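Long-range contacts in putative retaining b-glycosidase (Saccharophagus degradans, PDB 5A95), which probably hydrolyses mixed-linkage beta-glucans as a retaining glycoside hydrolase of family 5, its specificity being governed by the quaternary structure: residues Gly134-Leu139 / Thr180-Glu185; Lys162-Phe167 / Glu210-Met215; Arg174-Pro179 / Ala218-Val223; Val223-Ala228 / Glu247-Ala252. The protein carries 1 engineered substitution. All blocks are in the same frame, centred on the assembly; numbering follows the deposited sequence. Where two conformers were deposited one is given.

Contact 1 (Gly134-Leu139 / Thr180-Glu185); sequences GIYLIL and TVAVYE. With MG (magnesium ion), chain G.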
loop_
_atom_site.group_PDB
_atom_site.type_symbol
_atom_site.label_atom_id
_atom_site.label_comp_id
_atom_site.label_asym_id
_atom_site.label_seq_id
_atom_site.Cartn_x
_atom_site.Cartn_y
_atom_site.Cartn_z
ATOM N N GLY A 134 13.911 7.759 -37.014
ATOM C CA GLY A 134 14.724 8.832 -36.462
ATOM C C GLY A 134 14.000 9.761 -35.496
ATOM O O GLY A 134 14.478 10.882 -35.237
ATOM N N ILE A 135 12.873 9.302 -34.937
ATOM C CA ILE A 135 12.093 10.108 -33.998
ATOM C C ILE A 135 12.211 9.557 -32.577
ATOM O O ILE A 135 12.736 8.470 -32.351
ATOM C CB ILE A 135 10.637 10.220 -34.432
ATOM C CG1 ILE A 135 9.932 8.880 -34.303
ATOM C CG2 ILE A 135 10.606 10.829 -35.839
ATOM C CD1 ILE A 135 8.462 8.928 -34.559
ATOM N N TYR A 136 11.774 10.374 -31.634
ATOM C CA TYR A 136 11.977 10.098 -30.215
ATOM C C TYR A 136 10.666 9.815 -29.476
ATOM O O TYR A 136 9.605 10.214 -29.936
ATOM C CB TYR A 136 12.650 11.307 -29.567
ATOM C CG TYR A 136 14.061 11.520 -30.059
ATOM C CD1 TYR A 136 15.120 10.870 -29.449
ATOM C CD2 TYR A 136 14.332 12.344 -31.160
ATOM C CE1 TYR A 136 16.419 11.027 -29.897
ATOM C CE2 TYR A 136 15.630 12.491 -31.633
ATOM C CZ TYR A 136 16.669 11.850 -30.996
ATOM O OH TYR A 136 17.950 12.040 -31.438
ATOM N N LEU A 137 10.766 9.124 -28.345
ATOM C CA LEU A 137 9.612 8.831 -27.519
ATOM C C LEU A 137 9.689 9.558 -26.189
ATOM O O LEU A 137 10.743 9.623 -25.558
ATOM C CB LEU A 137 9.513 7.329 -27.251
ATOM C CG LEU A 137 9.282 6.485 -28.506
ATOM C CD1 LEU A 137 9.450 5.015 -28.151
ATOM C CD2 LEU A 137 7.895 6.728 -29.084
ATOM N N ILE A 138 8.525 10.026 -25.750
ATOM C CA ILE A 138 8.271 10.421 -24.373
ATOM C C ILE A 138 7.393 9.329 -23.770
ATOM O O ILE A 138 6.304 9.075 -24.279
ATOM C CB ILE A 138 7.561 11.781 -24.296
ATOM C CG1 ILE A 138 8.417 12.893 -24.927
ATOM C CG2 ILE A 138 7.175 12.089 -22.844
ATOM C CD1 ILE A 138 7.748 14.238 -24.938
ATOM N N LEU A 139 7.846 8.696 -22.687
ATOM C CA LEU A 139 7.034 7.721 -22.002
ATOM C C LEU A 139 6.385 8.407 -20.822
ATOM O O LEU A 139 7.068 8.968 -19.958
ATOM C CB LEU A 139 7.867 6.528 -21.536
ATOM C CG LEU A 139 8.612 5.777 -22.635
ATOM C CD1 LEU A 139 9.355 4.572 -22.069
ATOM C CD2 LEU A 139 7.705 5.372 -23.788
ATOM N N THR A 180 16.583 6.589 -28.345
ATOM C CA THR A 180 15.233 6.794 -28.870
ATOM C C THR A 180 14.258 7.186 -27.760
ATOM O O THR A 180 13.357 7.943 -27.999
ATOM C CB THR A 180 14.751 5.500 -29.529
ATOM O OG1 THR A 180 15.749 5.066 -30.459
ATOM C CG2 THR A 180 13.445 5.660 -30.218
ATOM N N VAL A 181 14.457 6.602 -26.581
ATOM C CA VAL A 181 13.590 6.840 -25.439
ATOM C C VAL A 181 14.210 8.011 -24.670
ATOM O O VAL A 181 15.213 7.852 -24.007
ATOM C CB VAL A 181 13.446 5.586 -24.575
ATOM C CG1 VAL A 181 12.534 5.869 -23.412
ATOM C CG2 VAL A 181 12.882 4.411 -25.385
ATOM N N ALA A 182 13.627 9.202 -24.820
ATOM C CA ALA A 182 14.288 10.418 -24.402
ATOM C C ALA A 182 13.843 10.939 -23.053
ATOM O O ALA A 182 14.653 11.485 -22.319
ATOM C CB ALA A 182 14.133 11.492 -25.455
ATOM N N VAL A 183 12.547 10.860 -22.757
ATOM C CA VAL A 183 11.953 11.564 -21.621
ATOM C C VAL A 183 11.065 10.598 -20.848
ATOM O O VAL A 183 10.257 9.851 -21.438
ATOM C CB VAL A 183 11.105 12.757 -22.117
ATOM C CG1 VAL A 183 10.437 13.479 -20.964
ATOM C CG2 VAL A 183 11.936 13.726 -22.937
ATOM N N TYR A 184 11.246 10.596 -19.529
ATOM C CA TYR A 184 10.431 9.829 -18.589
ATOM C C TYR A 184 9.554 10.821 -17.837
ATOM O O TYR A 184 10.008 11.553 -16.966
ATOM C CB TYR A 184 11.294 9.034 -17.607
ATOM C CG TYR A 184 12.075 7.887 -18.212
ATOM C CD1 TYR A 184 11.901 7.487 -19.521
ATOM C CD2 TYR A 184 12.955 7.155 -17.456
ATOM C CE1 TYR A 184 12.600 6.436 -20.053
ATOM C CE2 TYR A 184 13.679 6.104 -17.991
ATOM C CZ TYR A 184 13.518 5.758 -19.308
ATOM O OH TYR A 184 14.198 4.727 -19.913
ATOM N N GLU A 185 8.281 10.868 -18.249
ATOM C CA GLU A 185 7.304 11.818 -17.678
ATOM C C GLU A 185 6.621 11.120 -16.508
ATOM O O GLU A 185 5.752 10.277 -16.689
ATOM C CB GLU A 185 6.350 12.281 -18.739
ATOM C CG GLU A 185 5.329 13.296 -18.245
ATOM C CD GLU A 185 4.564 13.950 -19.382
ATOM O OE1 GLU A 185 4.745 13.494 -20.530
ATOM O OE2 GLU A 185 3.764 14.884 -19.120
HETATM MG MG MG G . 17.110 6.843 -23.271
HETATM O O HOH W 1 15.973 5.198 -22.158
HETATM O O HOH W 2 19.136 5.927 -22.204
HETATM O O HOH W 3 18.256 8.812 -22.650
#
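Ile138 and Val183 lie side by side and point the same way on one face of a parallel strand pair, Ile138 CG1 resting 3.9 Å from Val183 CB. The second branch of the isoleucine, CG2, stands opposite its backbone N and meets Glu185 OE1 at 3.6 Å; that carboxylate is held in turn by Arg103, in a salt bridge, and by Thr290. On the other face Leu139 and Val181 cross at about a right angle, with Leu139 CD1 3.7 Å from Val181 CG1. The same valine methyl lies in the plane of the Tyr184 ring, at its edge. Strands 136-144 and 181-185 are neighbours in a closed ring of parallel strands, the (beta/alpha)8 barrel of family 5, and the Leu139 face turns to helices 116-133 and 161-174. Four backbone hydrogen bonds tie the pair, from Leu137 N to Thr180 O at one end to Glu185 N to Leu139 O (2.8 Å) at the other, all with N-H...O angles of 160° or more. Between them the register slips by one residue, a beta bulge: Ala182 N still bonds to Leu137 O, yet the next bridge pairs Ile138 with Val183. Just before the bulge residue, Val181 O binds the magnesium ion at 2.3 Å, and water 1 of that ion donates to Tyr184 OH over 2.9 Å.

Contact 2 (Lys162-Phe167 / Glu210-Met215); sequences KETRDF and ESLIDM. With NA (sodium ion), chain L.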
loop_
_atom_site.group_PDB
_atom_site.type_symbol
_atom_site.label_atom_id
_atom_site.label_comp_id
_atom_site.label_asym_id
_atom_site.label_seq_id
_atom_site.Cartn_x
_atom_site.Cartn_y
_atom_site.Cartn_z
ATOM N N LYS A 162 3.881 2.193 -4.940
ATOM C CA LYS A 162 4.606 0.980 -5.250
ATOM C C LYS A 162 4.606 0.640 -6.731
ATOM O O LYS A 162 5.641 0.331 -7.315
ATOM C CB LYS A 162 4.068 -0.196 -4.442
ATOM C CG LYS A 162 4.744 -1.534 -4.754
ATOM C CD LYS A 162 4.092 -2.696 -3.996
ATOM C CE LYS A 162 4.746 -4.010 -4.381
ATOM N NZ LYS A 162 4.219 -5.215 -3.734
ATOM N N GLU A 163 3.435 0.723 -7.336
ATOM C CA GLU A 163 3.266 0.372 -8.740
ATOM C C GLU A 163 3.954 1.403 -9.626
ATOM O O GLU A 163 4.535 1.051 -10.655
ATOM C CB GLU A 163 1.787 0.270 -9.116
ATOM C CG GLU A 163 1.512 -0.057 -10.573
ATOM C CD GLU A 163 0.040 -0.076 -10.897
ATOM O OE1 GLU A 163 -0.616 0.940 -10.602
ATOM O OE2 GLU A 163 -0.451 -1.077 -11.441
ATOM N N THR A 164 3.868 2.675 -9.251
ATOM C CA THR A 164 4.554 3.747 -9.989
ATOM C C THR A 164 6.059 3.594 -9.975
ATOM O O THR A 164 6.723 3.649 -11.015
ATOM C CB THR A 164 4.124 5.123 -9.419
ATOM O OG1 THR A 164 2.694 5.281 -9.611
ATOM C CG2 THR A 164 4.856 6.262 -10.088
ATOM N N ARG A 165 6.598 3.363 -8.792
ATOM C CA ARG A 165 8.034 3.090 -8.650
ATOM C C ARG A 165 8.428 1.881 -9.502
ATOM O O ARG A 165 9.463 1.897 -10.167
ATOM C CB ARG A 165 8.385 2.784 -7.194
ATOM C CG ARG A 165 8.383 3.952 -6.245
ATOM C CD ARG A 165 8.908 3.477 -4.898
ATOM N NE ARG A 165 8.764 4.459 -3.856
ATOM C CZ ARG A 165 9.531 5.522 -3.704
ATOM N NH1 ARG A 165 10.600 5.699 -4.483
ATOM N NH2 ARG A 165 9.277 6.384 -2.732
ATOM N N ASP A 166 7.633 0.816 -9.440
ATOM C CA ASP A 166 7.963 -0.394 -10.177
ATOM C C ASP A 166 7.930 -0.193 -11.684
ATOM O O ASP A 166 8.781 -0.720 -12.404
ATOM C CB ASP A 166 7.080 -1.560 -9.742
ATOM C CG ASP A 166 7.299 -2.786 -10.583
ATOM O OD1 ASP A 166 8.338 -3.453 -10.377
ATOM O OD2 ASP A 166 6.479 -3.086 -11.466
ATOM N N PHE A 167 6.945 0.559 -12.159
ATOM C CA PHE A 167 6.913 0.948 -13.554
ATOM C C PHE A 167 8.220 1.610 -13.968
ATOM O O PHE A 167 8.871 1.190 -14.933
ATOM C CB PHE A 167 5.694 1.827 -13.859
ATOM C CG PHE A 167 5.683 2.423 -15.236
ATOM C CD1 PHE A 167 5.281 1.679 -16.321
ATOM C CD2 PHE A 167 6.108 3.737 -15.449
ATOM C CE1 PHE A 167 5.299 2.225 -17.583
ATOM C CE2 PHE A 167 6.117 4.288 -16.716
ATOM C CZ PHE A 167 5.706 3.528 -17.780
ATOM N N GLU A 210 11.555 13.656 -6.386
ATOM C CA GLU A 210 12.992 13.437 -6.154
ATOM C C GLU A 210 13.287 11.965 -5.868
ATOM O O GLU A 210 14.314 11.434 -6.301
ATOM C CB GLU A 210 13.510 14.357 -5.054
ATOM C CG GLU A 210 13.603 15.789 -5.512
ATOM C CD GLU A 210 13.825 16.827 -4.438
ATOM O OE1 GLU A 210 13.814 16.474 -3.237
ATOM O OE2 GLU A 210 13.980 18.020 -4.814
ATOM N N SER A 211 12.377 11.297 -5.182
ATOM C CA SER A 211 12.546 9.882 -4.896
ATOM C C SER A 211 12.488 9.038 -6.157
ATOM O O SER A 211 13.293 8.137 -6.365
ATOM C CB SER A 211 11.484 9.437 -3.881
ATOM O OG SER A 211 11.659 8.093 -3.471
ATOM N N LEU A 212 11.522 9.325 -7.023
ATOM C CA LEU A 212 11.440 8.642 -8.299
ATOM C C LEU A 212 12.704 8.917 -9.152
ATOM O O LEU A 212 13.253 8.008 -9.770
ATOM C CB LEU A 212 10.182 9.054 -9.068
ATOM C CG LEU A 212 8.842 8.621 -8.439
ATOM C CD1 LEU A 212 7.673 9.232 -9.166
ATOM C CD2 LEU A 212 8.711 7.125 -8.410
ATOM N N ILE A 213 13.122 10.178 -9.214
ATOM C CA ILE A 213 14.313 10.559 -9.969
ATOM C C ILE A 213 15.537 9.799 -9.463
ATOM O O ILE A 213 16.352 9.327 -10.259
ATOM C CB ILE A 213 14.525 12.079 -9.923
ATOM C CG1 ILE A 213 13.422 12.777 -10.746
ATOM C CG2 ILE A 213 15.898 12.438 -10.481
ATOM C CD1 ILE A 213 13.247 14.228 -10.389
ATOM N N ASP A 214 15.673 9.677 -8.149
ATOM C CA ASP A 214 16.849 8.971 -7.625
ATOM C C ASP A 214 16.887 7.516 -8.069
ATOM O O ASP A 214 17.945 7.009 -8.402
ATOM C CB ASP A 214 16.899 9.096 -6.100
ATOM C CG ASP A 214 17.287 10.480 -5.630
ATOM O OD1 ASP A 214 17.832 11.259 -6.439
ATOM O OD2 ASP A 214 17.043 10.808 -4.447
ATOM N N MET A 215 15.744 6.829 -8.050
ATOM C CA MET A 215 15.687 5.453 -8.529
ATOM C C MET A 215 16.052 5.343 -9.994
ATOM O O MET A 215 16.745 4.429 -10.410
ATOM C CB MET A 215 14.267 4.857 -8.425
ATOM C CG MET A 215 13.752 4.507 -7.074
ATOM S SD MET A 215 12.024 3.991 -7.243
ATOM C CE MET A 215 12.261 2.374 -8.007
HETATM NA NA NA L . 15.458 1.981 -10.853
HETATM O O HOH W 4 15.916 0.216 -12.905
#
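Arg165 reaches across from helix 161-174 and grips Ser211 OG end-on with two nitrogens, NH1 at 2.8 Å and NH2 at 3.0 Å from that oxygen. The oxygen lies in the guanidinium plane, at its edge; Met215 SD, also near that plane, takes a weak bond from Arg165 NH1 (3.5 Å) on a different side. This is the tight part: the arginine chain, extended from CG to NE, crosses the methionine at about a right angle, and a bend at the last methionine torsion (chi3 73°) brings Met215 CE to 3.6 Å from Arg165 O. Leu212 CD2 touches the arginine nearer its backbone, 3.9 Å from Arg165 CG. Looser packing follows where Thr164 CG2 only approaches Leu212 CD1 at 4.2 Å, the two helix segments running 10.4 Å apart at a 32° angle. Lys162, Asp166 and Asp214, which are partly exposed, take no part here but meet a second subunit, whose Gln151 also packs on Arg165; Met215 O shares a sodium ion with Thr196 of that subunit. Within the two segments a buried guanidinium is met by a neutral hydroxyl and a thioether, and accepting twice would probably orient the serine oxygen's lone pairs toward the cation.

Contact 3 (Arg174-Pro179 / Ala218-Val223); sequences RYQNVP and ASDKTV. Unlike the reference sequence in segment 174-179: Gln176 (reference Lys). With MG (magnesium ion), chain G.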
loop_
_atom_site.group_PDB
_atom_site.type_symbol
_atom_site.label_atom_id
_atom_site.label_comp_id
_atom_site.label_asym_id
_atom_site.label_seq_id
_atom_site.Cartn_x
_atom_site.Cartn_y
_atom_site.Cartn_z
ATOM N N ARG A 174 15.027 -1.618 -18.644
ATOM C CA ARG A 174 14.866 -2.148 -19.974
ATOM C C ARG A 174 15.471 -1.260 -21.035
ATOM O O ARG A 174 16.026 -1.769 -22.012
ATOM C CB ARG A 174 13.402 -2.405 -20.313
ATOM C CG ARG A 174 13.187 -3.269 -21.550
ATOM C CD ARG A 174 11.722 -3.606 -21.703
ATOM N NE ARG A 174 11.381 -4.545 -22.753
ATOM C CZ ARG A 174 10.931 -5.785 -22.553
ATOM N NH1 ARG A 174 10.922 -6.325 -21.337
ATOM N NH2 ARG A 174 10.501 -6.502 -23.562
ATOM N N TYR A 175 15.347 0.045 -20.878
ATOM C CA TYR A 175 15.762 0.979 -21.920
ATOM C C TYR A 175 17.070 1.719 -21.598
ATOM O O TYR A 175 17.354 2.766 -22.161
ATOM C CB TYR A 175 14.620 1.926 -22.308
ATOM C CG TYR A 175 13.422 1.139 -22.768
ATOM C CD1 TYR A 175 13.502 0.318 -23.903
ATOM C CD2 TYR A 175 12.233 1.145 -22.041
ATOM C CE1 TYR A 175 12.436 -0.466 -24.286
ATOM C CE2 TYR A 175 11.174 0.359 -22.421
ATOM C CZ TYR A 175 11.270 -0.457 -23.536
ATOM O OH TYR A 175 10.189 -1.242 -23.859
ATOM N N GLN A 176 17.908 1.114 -20.754
ATOM C CA GLN A 176 19.194 1.718 -20.459
ATOM C C GLN A 176 19.973 1.922 -21.768
ATOM O O GLN A 176 20.021 1.023 -22.603
ATOM C CB GLN A 176 20.001 0.838 -19.511
ATOM C CG GLN A 176 21.249 1.523 -19.014
ATOM C CD GLN A 176 22.085 0.678 -18.069
ATOM O OE1 GLN A 176 21.670 -0.385 -17.621
ATOM N NE2 GLN A 176 23.248 1.184 -17.733
ATOM N N ASN A 177 20.541 3.110 -21.927
ATOM C CA ASN A 177 21.436 3.385 -23.074
ATOM C C ASN A 177 20.692 3.318 -24.431
ATOM O O ASN A 177 21.276 2.942 -25.436
ATOM C CB ASN A 177 22.634 2.403 -23.035
ATOM C CG ASN A 177 23.752 2.747 -24.023
ATOM O OD1 ASN A 177 24.055 3.904 -24.250
ATOM N ND2 ASN A 177 24.360 1.714 -24.609
ATOM N N VAL A 178 19.418 3.692 -24.451
ATOM C CA VAL A 178 18.592 3.734 -25.663
ATOM C C VAL A 178 18.273 5.208 -25.982
ATOM O O VAL A 178 17.464 5.850 -25.291
ATOM C CB VAL A 178 17.297 2.921 -25.532
ATOM C CG1 VAL A 178 16.407 3.058 -26.752
ATOM C CG2 VAL A 178 17.587 1.440 -25.290
ATOM N N PRO A 179 18.908 5.771 -27.018
ATOM C CA PRO A 179 18.683 7.199 -27.297
ATOM C C PRO A 179 17.245 7.528 -27.697
ATOM O O PRO A 179 16.761 8.619 -27.434
ATOM C CB PRO A 179 19.636 7.482 -28.470
ATOM C CG PRO A 179 19.909 6.149 -29.057
ATOM C CD PRO A 179 19.922 5.193 -27.921
ATOM N N ALA A 218 19.829 6.175 -10.655
ATOM C CA ALA A 218 20.684 5.085 -10.203
ATOM C C ALA A 218 20.828 4.017 -11.283
ATOM O O ALA A 218 21.795 3.257 -11.260
ATOM C CB ALA A 218 20.128 4.459 -8.918
ATOM N N SER A 219 19.820 3.912 -12.151
ATOM C CA SER A 219 19.751 2.900 -13.206
ATOM C C SER A 219 20.181 3.433 -14.582
ATOM O O SER A 219 20.796 2.683 -15.339
ATOM C CB SER A 219 18.320 2.368 -13.217
ATOM O OG SER A 219 18.120 1.407 -14.229
ATOM N N ASP A 220 19.886 4.700 -14.900
ATOM C CA ASP A 220 20.286 5.318 -16.170
ATOM C C ASP A 220 20.291 6.830 -15.998
ATOM O O ASP A 220 19.254 7.478 -15.996
ATOM C CB ASP A 220 19.324 4.901 -17.266
ATOM C CG ASP A 220 19.752 5.348 -18.656
ATOM O OD1 ASP A 220 20.710 6.140 -18.789
ATOM O OD2 ASP A 220 19.096 4.929 -19.623
ATOM N N LYS A 221 21.480 7.403 -15.869
ATOM C CA LYS A 221 21.651 8.824 -15.682
ATOM C C LYS A 221 21.420 9.628 -16.965
ATOM O O LYS A 221 21.343 10.854 -16.885
ATOM C CB LYS A 221 23.050 9.101 -15.110
ATOM C CG LYS A 221 23.071 9.722 -13.732
ATOM C CD LYS A 221 22.687 11.151 -13.890
ATOM C CE LYS A 221 22.673 12.020 -12.639
ATOM N NZ LYS A 221 22.335 13.389 -13.193
ATOM N N THR A 222 21.307 8.960 -18.117
ATOM C CA THR A 222 21.165 9.691 -19.386
ATOM C C THR A 222 19.757 10.156 -19.697
ATOM O O THR A 222 19.537 10.996 -20.557
ATOM C CB THR A 222 21.615 8.869 -20.602
ATOM O OG1 THR A 222 20.671 7.819 -20.895
ATOM C CG2 THR A 222 23.030 8.303 -20.428
ATOM N N VAL A 223 18.767 9.625 -18.989
ATOM C CA VAL A 223 17.382 9.940 -19.313
ATOM C C VAL A 223 17.010 11.336 -18.805
ATOM O O VAL A 223 17.664 11.876 -17.883
ATOM C CB VAL A 223 16.413 8.881 -18.778
ATOM C CG1 VAL A 223 16.753 7.500 -19.299
ATOM C CG2 VAL A 223 16.384 8.909 -17.275
HETATM MG MG MG G . 17.110 6.843 -23.271
HETATM O O HOH W 1 15.973 5.198 -22.158
HETATM O O HOH W 5 19.622 -0.352 -15.730
HETATM O O HOH W 2 19.136 5.927 -22.204
HETATM O O HOH W 3 18.256 8.812 -22.650
#
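Asp220 OD2 receives the backbone N-H of Asn177 at 3.3 Å (N-H...O angle 154°), the one direct hydrogen bond between the segments. The donor comes from above the carboxylate, 50° out of its plane, and Gln176 CA touches the same oxygen at 3.3 Å. Beside it the Gln176 side chain, extended beyond CG, passes Ser219 O with its CD at 3.6 Å. Its amide oxygen, also bonded to Gln39, is linked through water 5 to Ser219 OG. The reference sequence has lysine at this position.

One step out, both partners are held in turns. The Gln176-Asn177 peptide is the middle one of a type II turn from Tyr175 to Val178, and Gln176 psi (133°) turns its N-H to the aspartate. Thr222 N closes an Asx turn on Asp220 OD1, and Thr222 OG1 adds a second bond at 2.7 Å from the same face of the carboxylate. Water 2 donates both to Asp220 OD2, at 2.8 Å, and to Thr222 OG1, and it binds the magnesium ion. Val178 O ligates that ion directly at 2.3 Å, and Val181 O and waters 1 and 3 join it. The arrangement is a magnesium site with two backbone carbonyls and three waters as ligands, set where two helix-to-strand loops of the (beta/alpha)8 barrel meet, at the N-terminal ends of strands 181-185 and 224-227.

Contact 4 (Val223-Ala228 / Glu247-Ala252); sequences VIPLVA and EGIAYA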
loop_
_atom_site.group_PDB
_atom_site.type_symbol
_atom_site.label_atom_id
_atom_site.label_comp_id
_atom_site.label_asym_id
_atom_site.label_seq_id
_atom_site.Cartn_x
_atom_site.Cartn_y
_atom_site.Cartn_z
ATOM N N VAL A 223 18.767 9.625 -18.989
ATOM C CA VAL A 223 17.382 9.940 -19.313
ATOM C C VAL A 223 17.010 11.336 -18.805
ATOM O O VAL A 223 17.664 11.876 -17.883
ATOM C CB VAL A 223 16.413 8.881 -18.778
ATOM C CG1 VAL A 223 16.753 7.500 -19.299
ATOM C CG2 VAL A 223 16.384 8.909 -17.275
ATOM N N ILE A 224 15.936 11.898 -19.370
ATOM C CA ILE A 224 15.418 13.181 -18.932
ATOM C C ILE A 224 14.098 12.985 -18.177
ATOM O O ILE A 224 13.060 12.715 -18.770
ATOM C CB ILE A 224 15.180 14.125 -20.129
ATOM C CG1 ILE A 224 16.479 14.355 -20.921
ATOM C CG2 ILE A 224 14.586 15.438 -19.646
ATOM C CD1 ILE A 224 16.226 14.966 -22.292
ATOM N N PRO A 225 14.112 13.141 -16.846
ATOM C CA PRO A 225 12.850 13.142 -16.095
ATOM C C PRO A 225 12.090 14.420 -16.399
ATOM O O PRO A 225 12.677 15.514 -16.461
ATOM C CB PRO A 225 13.309 13.108 -14.609
ATOM C CG PRO A 225 14.761 12.676 -14.654
ATOM C CD PRO A 225 15.262 13.314 -15.939
ATOM N N LEU A 226 10.770 14.293 -16.482
ATOM C CA LEU A 226 9.884 15.423 -16.741
ATOM C C LEU A 226 8.871 15.502 -15.594
ATOM O O LEU A 226 8.153 14.525 -15.318
ATOM C CB LEU A 226 9.168 15.241 -18.075
ATOM C CG LEU A 226 8.260 16.358 -18.544
ATOM C CD1 LEU A 226 9.030 17.591 -18.899
ATOM C CD2 LEU A 226 7.373 15.965 -19.702
ATOM N N VAL A 227 8.891 16.631 -14.882
ATOM C CA VAL A 227 8.157 16.838 -13.628
ATOM C C VAL A 227 7.048 17.861 -13.854
ATOM O O VAL A 227 7.242 18.852 -14.537
ATOM C CB VAL A 227 9.134 17.368 -12.554
ATOM C CG1 VAL A 227 8.412 17.826 -11.293
ATOM C CG2 VAL A 227 10.145 16.278 -12.213
ATOM N N ALA A 228 5.887 17.600 -13.252
ATOM C CA ALA A 228 4.700 18.429 -13.383
ATOM C C ALA A 228 4.261 19.024 -12.039
ATOM O O ALA A 228 4.484 18.447 -10.972
ATOM C CB ALA A 228 3.536 17.614 -13.904
ATOM N N GLU A 247 19.888 17.702 -11.187
ATOM C CA GLU A 247 20.256 18.157 -12.513
ATOM C C GLU A 247 19.511 17.362 -13.578
ATOM O O GLU A 247 19.074 16.232 -13.351
ATOM C CB GLU A 247 21.762 17.969 -12.750
ATOM C CG GLU A 247 22.678 18.783 -11.854
ATOM C CD GLU A 247 22.789 20.230 -12.278
ATOM O OE1 GLU A 247 22.752 20.507 -13.511
ATOM O OE2 GLU A 247 22.906 21.087 -11.374
ATOM N N GLY A 248 19.403 17.952 -14.759
ATOM C CA GLY A 248 18.933 17.273 -15.946
ATOM C C GLY A 248 17.435 17.048 -16.044
ATOM O O GLY A 248 17.009 16.189 -16.784
ATOM N N ILE A 249 16.685 17.891 -15.338
ATOM C CA ILE A 249 15.220 17.839 -15.196
ATOM C C ILE A 249 14.583 18.803 -16.176
ATOM O O ILE A 249 15.061 19.929 -16.345
ATOM C CB ILE A 249 14.823 18.293 -13.719
ATOM C CG1 ILE A 249 15.584 17.442 -12.699
ATOM C CG2 ILE A 249 13.340 18.259 -13.430
ATOM C CD1 ILE A 249 15.430 15.966 -12.939
ATOM N N ALA A 250 13.507 18.371 -16.823
ATOM C CA ALA A 250 12.637 19.261 -17.563
ATOM C C ALA A 250 11.297 19.334 -16.839
ATOM O O ALA A 250 10.964 18.451 -16.024
ATOM C CB ALA A 250 12.447 18.750 -18.976
ATOM N N TYR A 251 10.536 20.391 -17.117
ATOM C CA TYR A 251 9.225 20.553 -16.496
ATOM C C TYR A 251 8.118 20.513 -17.559
ATOM O O TYR A 251 8.270 21.007 -18.675
ATOM C CB TYR A 251 9.177 21.863 -15.677
ATOM C CG TYR A 251 10.028 21.822 -14.443
ATOM C CD1 TYR A 251 9.548 21.237 -13.288
ATOM C CD2 TYR A 251 11.327 22.329 -14.437
ATOM C CE1 TYR A 251 10.310 21.190 -12.135
ATOM C CE2 TYR A 251 12.112 22.261 -13.298
ATOM C CZ TYR A 251 11.588 21.714 -12.137
ATOM O OH TYR A 251 12.343 21.635 -10.989
ATOM N N ALA A 252 7.002 19.889 -17.172
ATOM C CA ALA A 252 5.815 19.742 -18.020
ATOM C C ALA A 252 4.865 20.897 -17.787
ATOM O O ALA A 252 4.694 21.360 -16.664
ATOM C CB ALA A 252 5.102 18.424 -17.725
#
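Leu226 meets Ala250, Tyr251 and Ala252 with CG and both of its methyl branches. CB leaves the strand on the face that carries Ala250, and CG, set opposite the backbone N (chi1 -177°), comes to 3.9 Å from Ala252 CB. There the chain forks. CD1 turns back over the neighbouring strand, stands almost squarely above the Tyr251-Ala252 peptide at 3.3 Å from Tyr251 C, and touches Ala250 CB at 3.6 Å; the spacing is tight. CD2 keeps to the Ala252 methyl and also packs on Glu185 of the preceding strand.

The other face is organised by Val227 and Tyr251, which lie side by side and point the same way, with Val227 CG1 4.0 Å from Tyr251 CE1. Ile249 CG2 covers one face of that ring toward its rim, while Ile249 CD1 meets Pro225 CG at 3.8 Å, the two side chains at about a right angle. The parallel register is set by Ala250 N to Pro225 O, Val227 N to Ala250 O and Ala252 N to Val227 O (2.8 Å).

These are two strands of a beta-alpha-beta unit whose connection contains the short helix 230-233. Helix 202-219 packs on the side of Pro225, Val227 and Ile249, Phe58 meets Ile224 and Ala250, and strands 181-185 and 287-289 flank the pair.

In the fold
Contacts 1 and 4 belong to one sheet: strands 181-185 and 224-227 are neighbours, with Tyr184 N 2.9 Å from Ile224 O and Tyr184 O 2.9 Å from Leu226 N, both probable hydrogen bonds. Contact 3 joins contact 1 through a shared magnesium ion, their centres about 11 Å apart, and passes into contact 4 at Val223. Contact 2 lies in the outer helices, about 18 Å from contact 1 centre to centre, and touches contact 4 where Ile213 CD1 meets Ile249 CD1 at 3.8 Å. Contacts 2 and 3 both reach the second subunit. Toward the glycan, the side chain of Glu185 in contact 1 comes within about 9 Å of a bound glucose unit.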